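Local coordinates for peroxide stress regulator PerR, FUR family (Streptococcus pyogenes, PDB 4I7H), which probably senses peroxide stress through a bound regulatory metal and, as a regulator of the FUR family, controls transcription of stress-response genes by binding DNA, at residues H97-V102 against D112-D117; N101-I106 against P137-G142. One frame throughout, in Å; residues are numbered along the deposited sequence.

Contact 1: H97-V102 against D112-D117. With NI (nickel (II) ion), chain F.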
ATOM      1  N   HIS B  97      -3.928 -11.805  -2.559  1.00 38.15           N
ATOM      2  CA  HIS B  97      -2.788 -11.218  -1.867  1.00 36.51           C
ATOM      3  C   HIS B  97      -1.488 -11.630  -2.531  1.00 35.29           C
ATOM      4  O   HIS B  97      -1.472 -12.433  -3.470  1.00 34.01           O
ATOM      5  CB  HIS B  97      -2.775 -11.693  -0.411  1.00 33.14           C
ATOM      6  CG  HIS B  97      -2.647 -13.177  -0.275  1.00 36.71           C
ATOM      7  ND1 HIS B  97      -3.743 -14.015  -0.241  1.00 38.95           N
ATOM      8  CD2 HIS B  97      -1.558 -13.978  -0.205  1.00 33.03           C
ATOM      9  CE1 HIS B  97      -3.339 -15.264  -0.128  1.00 35.07           C
ATOM     10  NE2 HIS B  97      -2.019 -15.271  -0.104  1.00 36.13           N
ATOM     11  N   GLN B  98      -0.391 -11.063  -2.039  1.00 33.94           N
ATOM     12  CA  GLN B  98       0.937 -11.474  -2.455  1.00 31.47           C
ATOM     13  C   GLN B  98       1.810 -11.559  -1.202  1.00 31.17           C
ATOM     14  O   GLN B  98       1.333 -11.317  -0.087  1.00 30.89           O
ATOM     15  CB  GLN B  98       1.531 -10.478  -3.469  1.00 32.58           C
ATOM     16  CG  GLN B  98       1.797  -9.074  -2.886  1.00 32.62           C
ATOM     17  CD  GLN B  98       2.638  -8.172  -3.809  1.00 38.50           C
ATOM     18  OE1 GLN B  98       3.227  -8.630  -4.790  1.00 35.47           O
ATOM     19  NE2 GLN B  98       2.709  -6.886  -3.470  1.00 38.66           N
ATOM     20  N   HIS B  99       3.079 -11.902  -1.385  1.00 30.54           N
ATOM     21  CA  HIS B  99       4.014 -12.008  -0.264  1.00 31.36           C
ATOM     22  C   HIS B  99       5.261 -11.237  -0.584  1.00 28.29           C
ATOM     23  O   HIS B  99       5.839 -11.416  -1.658  1.00 29.50           O
ATOM     24  CB  HIS B  99       4.348 -13.472   0.016  1.00 33.51           C
ATOM     25  CG  HIS B  99       3.190 -14.232   0.566  1.00 31.43           C
ATOM     26  ND1 HIS B  99       2.908 -14.253   1.915  1.00 34.23           N
ATOM     27  CD2 HIS B  99       2.201 -14.932  -0.042  1.00 28.54           C
ATOM     28  CE1 HIS B  99       1.823 -14.973   2.123  1.00 36.78           C
ATOM     29  NE2 HIS B  99       1.369 -15.380   0.957  1.00 31.65           N
ATOM     30  N   VAL B 100       5.654 -10.359   0.337  1.00 27.48           N
ATOM     31  CA  VAL B 100       6.804  -9.494   0.103  1.00 29.04           C
ATOM     32  C   VAL B 100       7.836  -9.556   1.233  1.00 29.60           C
ATOM     33  O   VAL B 100       7.508  -9.915   2.379  1.00 30.08           O
ATOM     34  CB  VAL B 100       6.368  -8.035  -0.279  1.00 37.14           C
ATOM     35  CG1 VAL B 100       4.866  -7.872  -0.244  1.00 36.19           C
ATOM     36  CG2 VAL B 100       7.068  -6.967   0.567  1.00 31.56           C
ATOM     37  N   ASN B 101       9.081  -9.239   0.898  1.00 30.79           N
ATOM     38  CA  ASN B 101      10.175  -9.319   1.867  1.00 32.16           C
ATOM     39  C   ASN B 101      10.373  -8.053   2.690  1.00 32.21           C
ATOM     40  O   ASN B 101      10.094  -6.954   2.203  1.00 28.29           O
ATOM     41  CB  ASN B 101      11.470  -9.681   1.133  1.00 32.04           C
ATOM     42  CG  ASN B 101      11.488 -11.129   0.686  1.00 30.89           C
ATOM     43  OD1 ASN B 101      11.036 -12.012   1.421  1.00 31.57           O
ATOM     44  ND2 ASN B 101      12.008 -11.385  -0.506  1.00 32.91           N
ATOM     45  N   VAL B 102      10.821  -8.215   3.942  1.00 29.38           N
ATOM     46  CA  VAL B 102      11.416  -7.106   4.705  1.00 30.45           C
ATOM     47  C   VAL B 102      12.860  -7.494   5.023  1.00 32.59           C
ATOM     48  O   VAL B 102      13.115  -8.628   5.434  1.00 30.61           O
ATOM     49  CB  VAL B 102      10.785  -6.882   6.088  1.00 34.69           C
ATOM     50  CG1 VAL B 102      10.929  -5.409   6.515  1.00 33.42           C
ATOM     51  CG2 VAL B 102       9.366  -7.350   6.137  1.00 40.31           C
ATOM     52  N   ASP B 112       9.328 -12.548   5.428  1.00 33.22           N
ATOM     53  CA  ASP B 112       8.289 -12.215   4.473  1.00 32.53           C
ATOM     54  C   ASP B 112       6.953 -11.982   5.165  1.00 34.47           C
ATOM     55  O   ASP B 112       6.715 -12.424   6.301  1.00 34.71           O
ATOM     56  CB  ASP B 112       8.155 -13.286   3.391  1.00 35.94           C
ATOM     57  CG  ASP B 112       7.854 -14.652   3.967  1.00 37.55           C
ATOM     58  OD1 ASP B 112       8.816 -15.380   4.287  1.00 43.14           O
ATOM     59  OD2 ASP B 112       6.659 -14.996   4.108  1.00 37.56           O
ATOM     60  N   PHE B 113       6.089 -11.248   4.481  1.00 30.75           N
ATOM     61  CA  PHE B 113       4.778 -10.959   5.015  1.00 29.34           C
ATOM     62  C   PHE B 113       3.757 -10.895   3.882  1.00 30.00           C
ATOM     63  O   PHE B 113       4.097 -10.729   2.699  1.00 30.04           O
ATOM     64  CB  PHE B 113       4.793  -9.675   5.851  1.00 31.42           C
ATOM     65  CG  PHE B 113       5.040  -8.425   5.048  1.00 31.76           C
ATOM     66  CD1 PHE B 113       3.970  -7.645   4.607  1.00 32.28           C
ATOM     67  CD2 PHE B 113       6.334  -8.022   4.736  1.00 33.35           C
ATOM     68  CE1 PHE B 113       4.189  -6.491   3.865  1.00 29.74           C
ATOM     69  CE2 PHE B 113       6.558  -6.861   3.981  1.00 30.68           C
ATOM     70  CZ  PHE B 113       5.479  -6.102   3.557  1.00 29.31           C
ATOM     71  N   MET B 114       2.504 -11.065   4.267  1.00 30.14           N
ATOM     72  CA  MET B 114       1.405 -11.147   3.336  1.00 32.26           C
ATOM     73  C   MET B 114       0.845  -9.740   3.089  1.00 33.13           C
ATOM     74  O   MET B 114       0.564  -8.993   4.037  1.00 33.79           O
ATOM     75  CB  MET B 114       0.353 -12.048   3.966  1.00 30.52           C
ATOM     76  CG  MET B 114      -0.737 -12.499   3.076  1.00 40.36           C
ATOM     77  SD  MET B 114      -1.853 -13.462   4.116  1.00 45.84           S
ATOM     78  CE  MET B 114      -3.355 -13.246   3.180  1.00 43.23           C
ATOM     79  N   ASP B 115       0.704  -9.369   1.824  1.00 31.13           N
ATOM     80  CA  ASP B 115       0.303  -8.006   1.474  1.00 33.79           C
ATOM     81  C   ASP B 115      -0.936  -7.999   0.594  1.00 36.05           C
ATOM     82  O   ASP B 115      -1.071  -8.838  -0.291  1.00 32.74           O
ATOM     83  CB  ASP B 115       1.416  -7.308   0.708  1.00 30.80           C
ATOM     84  CG  ASP B 115       0.917  -6.061  -0.034  1.00 36.68           C
ATOM     85  OD1 ASP B 115       0.636  -5.024   0.634  1.00 33.48           O
ATOM     86  OD2 ASP B 115       0.790  -6.125  -1.278  1.00 35.35           O
ATOM     87  N   VAL B 116      -1.825  -7.043   0.845  1.00 35.18           N
ATOM     88  CA  VAL B 116      -3.011  -6.856   0.025  1.00 39.85           C
ATOM     89  C   VAL B 116      -3.118  -5.412  -0.464  1.00 42.93           C
ATOM     90  O   VAL B 116      -4.039  -5.084  -1.210  1.00 46.77           O
ATOM     91  CB  VAL B 116      -4.310  -7.217   0.796  1.00 41.97           C
ATOM     92  CG1 VAL B 116      -4.388  -8.724   1.040  1.00 42.35           C
ATOM     93  CG2 VAL B 116      -4.372  -6.462   2.112  1.00 38.44           C
ATOM     94  N   ASP B 117      -2.161  -4.568  -0.078  1.00 39.29           N
ATOM     95  CA  ASP B 117      -2.259  -3.134  -0.361  1.00 42.03           C
ATOM     96  C   ASP B 117      -1.580  -2.659  -1.648  1.00 43.47           C
ATOM     97  O   ASP B 117      -1.923  -1.586  -2.167  1.00 42.19           O
ATOM     98  CB  ASP B 117      -1.744  -2.314   0.824  1.00 39.08           C
ATOM     99  CG  ASP B 117      -2.559  -2.524   2.078  1.00 41.42           C
ATOM    100  OD1 ASP B 117      -3.803  -2.461   2.000  1.00 47.16           O
ATOM    101  OD2 ASP B 117      -1.959  -2.756   3.154  1.00 45.73           O
TER
HETATM  102 NI    NI F 202      -0.192 -16.891  -0.007  1.00 35.47          NI
HETATM  103  O   HOH W   1       4.186 -13.874   4.212  1.00 31.43           O
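Asp115 OD2 is gripped twice: Gln98 NE2 donates to it across the hairpin at 3.0 Å, and the backbone N of Val118 donates to it from the start of the next helix. OD2 lies close to the plane of the Gln98 amide, whereas NE2 comes to it from above the carboxylate plane. The two side chains run side by side, their planes 50° apart. The other oxygen, OD1, takes the N-H of Asp117 in an Asx turn, so the carboxylate is held at both oxygens. Next to it, Val100 CG1 packs on Asp115 CB, and Val100 CG2 reaches Phe113 CE2 at 3.5 Å. Val102 CG2 touches Phe113 CD2 at 3.4 Å. Met114, CG anti to its backbone N (chi1 -168°) and extended beyond, lays its methyl CE over one face of the His97 ring, 3.6 Å from the centroid. Its CG also reaches His99 CE1. Both imidazoles bind nickel through NE2, at 2.4 Å each from His97 and His99; His4, Asn15 and His19 complete the site. ND1 of His99 donates to a water at 2.7 Å, which donates in turn to Asp112 OD2, an atom also bonded to Ser5; this second shell probably helps fix the ring's rotation. Hydrogen-bonded pairs Gln98-Asp115 and Val100-Phe113 alternate with non-hydrogen-bonded His99-Met114 and Asn101-Asp112. In this antiparallel hairpin the histidine face meets the N-terminal segment and helix 12-22, while strand 110-115 leads into helix 118-129, and Gln128 of the second subunit bonds to Met114 N.

Contact 2: N101-I106 against P137-G142. With ZN (zinc ion), chain E.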
ATOM      1  N   ASN B 101       9.081  -9.239   0.898  1.00 30.79           N
ATOM      2  CA  ASN B 101      10.175  -9.319   1.867  1.00 32.16           C
ATOM      3  C   ASN B 101      10.373  -8.053   2.690  1.00 32.21           C
ATOM      4  O   ASN B 101      10.094  -6.954   2.203  1.00 28.29           O
ATOM      5  CB  ASN B 101      11.470  -9.681   1.133  1.00 32.04           C
ATOM      6  CG  ASN B 101      11.488 -11.129   0.686  1.00 30.89           C
ATOM      7  OD1 ASN B 101      11.036 -12.012   1.421  1.00 31.57           O
ATOM      8  ND2 ASN B 101      12.008 -11.385  -0.506  1.00 32.91           N
ATOM      9  N   VAL B 102      10.821  -8.215   3.942  1.00 29.38           N
ATOM     10  CA  VAL B 102      11.416  -7.106   4.705  1.00 30.45           C
ATOM     11  C   VAL B 102      12.860  -7.494   5.023  1.00 32.59           C
ATOM     12  O   VAL B 102      13.115  -8.628   5.434  1.00 30.61           O
ATOM     13  CB  VAL B 102      10.785  -6.882   6.088  1.00 34.69           C
ATOM     14  CG1 VAL B 102      10.929  -5.409   6.515  1.00 33.42           C
ATOM     15  CG2 VAL B 102       9.366  -7.350   6.137  1.00 40.31           C
ATOM     16  N   VAL B 103      13.789  -6.559   4.857  1.00 29.87           N
ATOM     17  CA  VAL B 103      15.179  -6.832   5.148  1.00 33.23           C
ATOM     18  C   VAL B 103      15.621  -6.022   6.372  1.00 33.98           C
ATOM     19  O   VAL B 103      15.273  -4.836   6.498  1.00 32.41           O
ATOM     20  CB  VAL B 103      16.070  -6.494   3.946  1.00 35.31           C
ATOM     21  CG1 VAL B 103      17.533  -6.919   4.219  1.00 32.77           C
ATOM     22  CG2 VAL B 103      15.528  -7.188   2.681  1.00 32.88           C
ATOM     23  N   CYS B 104      16.363  -6.652   7.284  1.00 37.73           N
ATOM     24  CA  CYS B 104      16.954  -5.898   8.396  1.00 33.72           C
ATOM     25  C   CYS B 104      18.136  -5.055   7.913  1.00 33.28           C
ATOM     26  O   CYS B 104      19.119  -5.581   7.394  1.00 35.67           O
ATOM     27  CB  CYS B 104      17.417  -6.813   9.544  1.00 37.03           C
ATOM     28  SG  CYS B 104      17.991  -5.778  10.918  1.00 41.17           S
ATOM     29  N   GLU B 105      18.040  -3.743   8.077  1.00 37.29           N
ATOM     30  CA  GLU B 105      19.117  -2.846   7.653  1.00 38.34           C
ATOM     31  C   GLU B 105      20.404  -3.009   8.486  1.00 42.59           C
ATOM     32  O   GLU B 105      21.433  -2.393   8.181  1.00 41.05           O
ATOM     33  CB  GLU B 105      18.643  -1.395   7.710  1.00 41.52           C
ATOM     34  CG  GLU B 105      17.402  -1.127   6.875  1.00 42.24           C
ATOM     35  CD  GLU B 105      17.360   0.293   6.333  1.00 45.27           C
ATOM     36  OE1 GLU B 105      17.941   0.542   5.250  1.00 48.95           O
ATOM     37  OE2 GLU B 105      16.754   1.160   6.990  1.00 46.96           O
ATOM     38  N   ILE B 106      20.347  -3.842   9.525  1.00 38.81           N
ATOM     39  CA  ILE B 106      21.506  -4.068  10.405  1.00 43.62           C
ATOM     40  C   ILE B 106      22.178  -5.429  10.204  1.00 42.30           C
ATOM     41  O   ILE B 106      23.371  -5.501   9.913  1.00 43.60           O
ATOM     42  CB  ILE B 106      21.116  -3.926  11.881  1.00 42.31           C
ATOM     43  CG1 ILE B 106      20.714  -2.484  12.183  1.00 44.31           C
ATOM     44  CG2 ILE B 106      22.271  -4.353  12.791  1.00 45.76           C
ATOM     45  CD1 ILE B 106      20.162  -2.284  13.568  1.00 47.66           C
ATOM     46  N   PRO B 137       7.261  -3.097  -8.092  1.00 37.23           N
ATOM     47  CA  PRO B 137       8.120  -3.988  -7.293  1.00 39.10           C
ATOM     48  C   PRO B 137       8.405  -3.392  -5.912  1.00 37.48           C
ATOM     49  O   PRO B 137       8.845  -2.256  -5.813  1.00 36.62           O
ATOM     50  CB  PRO B 137       9.408  -4.074  -8.122  1.00 39.35           C
ATOM     51  CG  PRO B 137       9.411  -2.841  -8.971  1.00 38.94           C
ATOM     52  CD  PRO B 137       7.983  -2.469  -9.215  1.00 36.99           C
ATOM     53  N   VAL B 138       8.150  -4.162  -4.862  1.00 33.05           N
ATOM     54  CA  VAL B 138       8.236  -3.661  -3.499  1.00 34.91           C
ATOM     55  C   VAL B 138       9.060  -4.574  -2.597  1.00 35.02           C
ATOM     56  O   VAL B 138       8.956  -5.804  -2.678  1.00 32.18           O
ATOM     57  CB  VAL B 138       6.822  -3.462  -2.894  1.00 34.37           C
ATOM     58  CG1 VAL B 138       6.891  -3.020  -1.423  1.00 34.34           C
ATOM     59  CG2 VAL B 138       6.040  -2.407  -3.719  1.00 36.35           C
ATOM     60  N   ILE B 139       9.897  -3.954  -1.767  1.00 32.70           N
ATOM     61  CA  ILE B 139      10.611  -4.635  -0.688  1.00 31.71           C
ATOM     62  C   ILE B 139      10.653  -3.649   0.475  1.00 33.16           C
ATOM     63  O   ILE B 139      10.816  -2.450   0.270  1.00 35.61           O
ATOM     64  CB  ILE B 139      12.052  -5.018  -1.101  1.00 33.93           C
ATOM     65  CG1 ILE B 139      12.742  -5.835  -0.009  1.00 34.82           C
ATOM     66  CG2 ILE B 139      12.878  -3.770  -1.448  1.00 37.53           C
ATOM     67  CD1 ILE B 139      13.912  -6.661  -0.542  1.00 36.18           C
ATOM     68  N   ALA B 140      10.478  -4.144   1.690  1.00 29.16           N
ATOM     69  CA  ALA B 140      10.495  -3.275   2.844  1.00 32.69           C
ATOM     70  C   ALA B 140      11.840  -3.397   3.569  1.00 33.05           C
ATOM     71  O   ALA B 140      12.510  -4.438   3.509  1.00 32.30           O
ATOM     72  CB  ALA B 140       9.353  -3.609   3.770  1.00 32.94           C
ATOM     73  N   TYR B 141      12.234  -2.323   4.237  1.00 29.47           N
ATOM     74  CA  TYR B 141      13.442  -2.336   5.046  1.00 34.26           C
ATOM     75  C   TYR B 141      13.074  -2.000   6.476  1.00 36.89           C
ATOM     76  O   TYR B 141      12.213  -1.136   6.722  1.00 35.51           O
ATOM     77  CB  TYR B 141      14.480  -1.349   4.519  1.00 37.17           C
ATOM     78  CG  TYR B 141      15.061  -1.772   3.203  1.00 38.66           C
ATOM     79  CD1 TYR B 141      14.521  -1.316   2.009  1.00 36.55           C
ATOM     80  CD2 TYR B 141      16.131  -2.662   3.147  1.00 37.73           C
ATOM     81  CE1 TYR B 141      15.040  -1.717   0.791  1.00 39.28           C
ATOM     82  CE2 TYR B 141      16.660  -3.065   1.941  1.00 39.19           C
ATOM     83  CZ  TYR B 141      16.112  -2.588   0.765  1.00 40.55           C
ATOM     84  OH  TYR B 141      16.638  -2.986  -0.441  1.00 45.47           O
ATOM     85  N   GLY B 142      13.728  -2.676   7.419  1.00 32.74           N
ATOM     86  CA  GLY B 142      13.488  -2.384   8.813  1.00 36.98           C
ATOM     87  C   GLY B 142      14.551  -2.912   9.762  1.00 38.86           C
ATOM     88  O   GLY B 142      15.689  -3.176   9.361  1.00 33.63           O
TER
HETATM   89 ZN    ZN E 201      18.538  -7.724  12.358  1.00 44.84          ZN
HETATM   90  O   HOH W   2       9.661  -8.250  -1.715  1.00 27.65           O
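Ile139 CG1 stands anti to the backbone N (chi1 -175°) and its chain stays extended, which carries CD1 to Val103 CG2 at 3.6 Å; the two side chains cross at a slant. On Tyr141, CG lies beside the backbone N and anti to the carbonyl carbon (chi1 -69°), turning the ring back along the strand so that CD2 comes 3.9 Å from Val103 CB. The bent chain of Glu105 passes at about a right angle to the tyrosine side chain, with CG against Tyr141 CB. Its carboxylate is engaged by the second subunit, where Arg135 forms a salt bridge to OE1 and Thr134 a hydrogen bond to OE2; that same arginine makes a cation-pi contact with Tyr141. On the other face of the sheet, Val102 CG1 packs on Ala140 CB at 3.6 Å.

Strands 98-104 and 140-143 run parallel here, the short axes 30° apart, within the dimerisation domain of this FUR-family protein. Their ladder begins with Ala140 N to Asn101 O, passes through Val103 N to Ala140 O and Gly142 N to Val103 O, and ends with Glu105 N to Gly142 O at 2.7 Å. That last bond carries the register one residue past the end of strand 98-104. Before the ladder starts, a water accepts from Asn101 N and donates to Val138 O at 2.7 Å, bridging the diverging backbones. At the far end Cys104 SG binds zinc at 2.5 Å, joined by Cys107, Cys144 and Cys147 in a four-cysteine site; the backbone N of Ile106 also donates a hydrogen bond to Cys104 SG, at 3.4 Å.

Overall arrangement
Contacts 1 and 2 lie on the two edges of one strand, 98-104, which is the middle strand of a three-stranded mixed sheet; their centres are about 11 Å apart and they share Asn101 and Val102. Strand 110-115 follows closely in a hairpin, whereas strand 140-143 returns only after helix 118-129 and strand 132-135. The central strand therefore links two metal sites, nickel near its beginning and zinc at its end. Val100 and Phe113 of contact 1 pack against Val138 and Ala140 of contact 2. Both contacts touch the second subunit, and strand 140-143 continues the sheet into it, consistent with a dimer built round this domain.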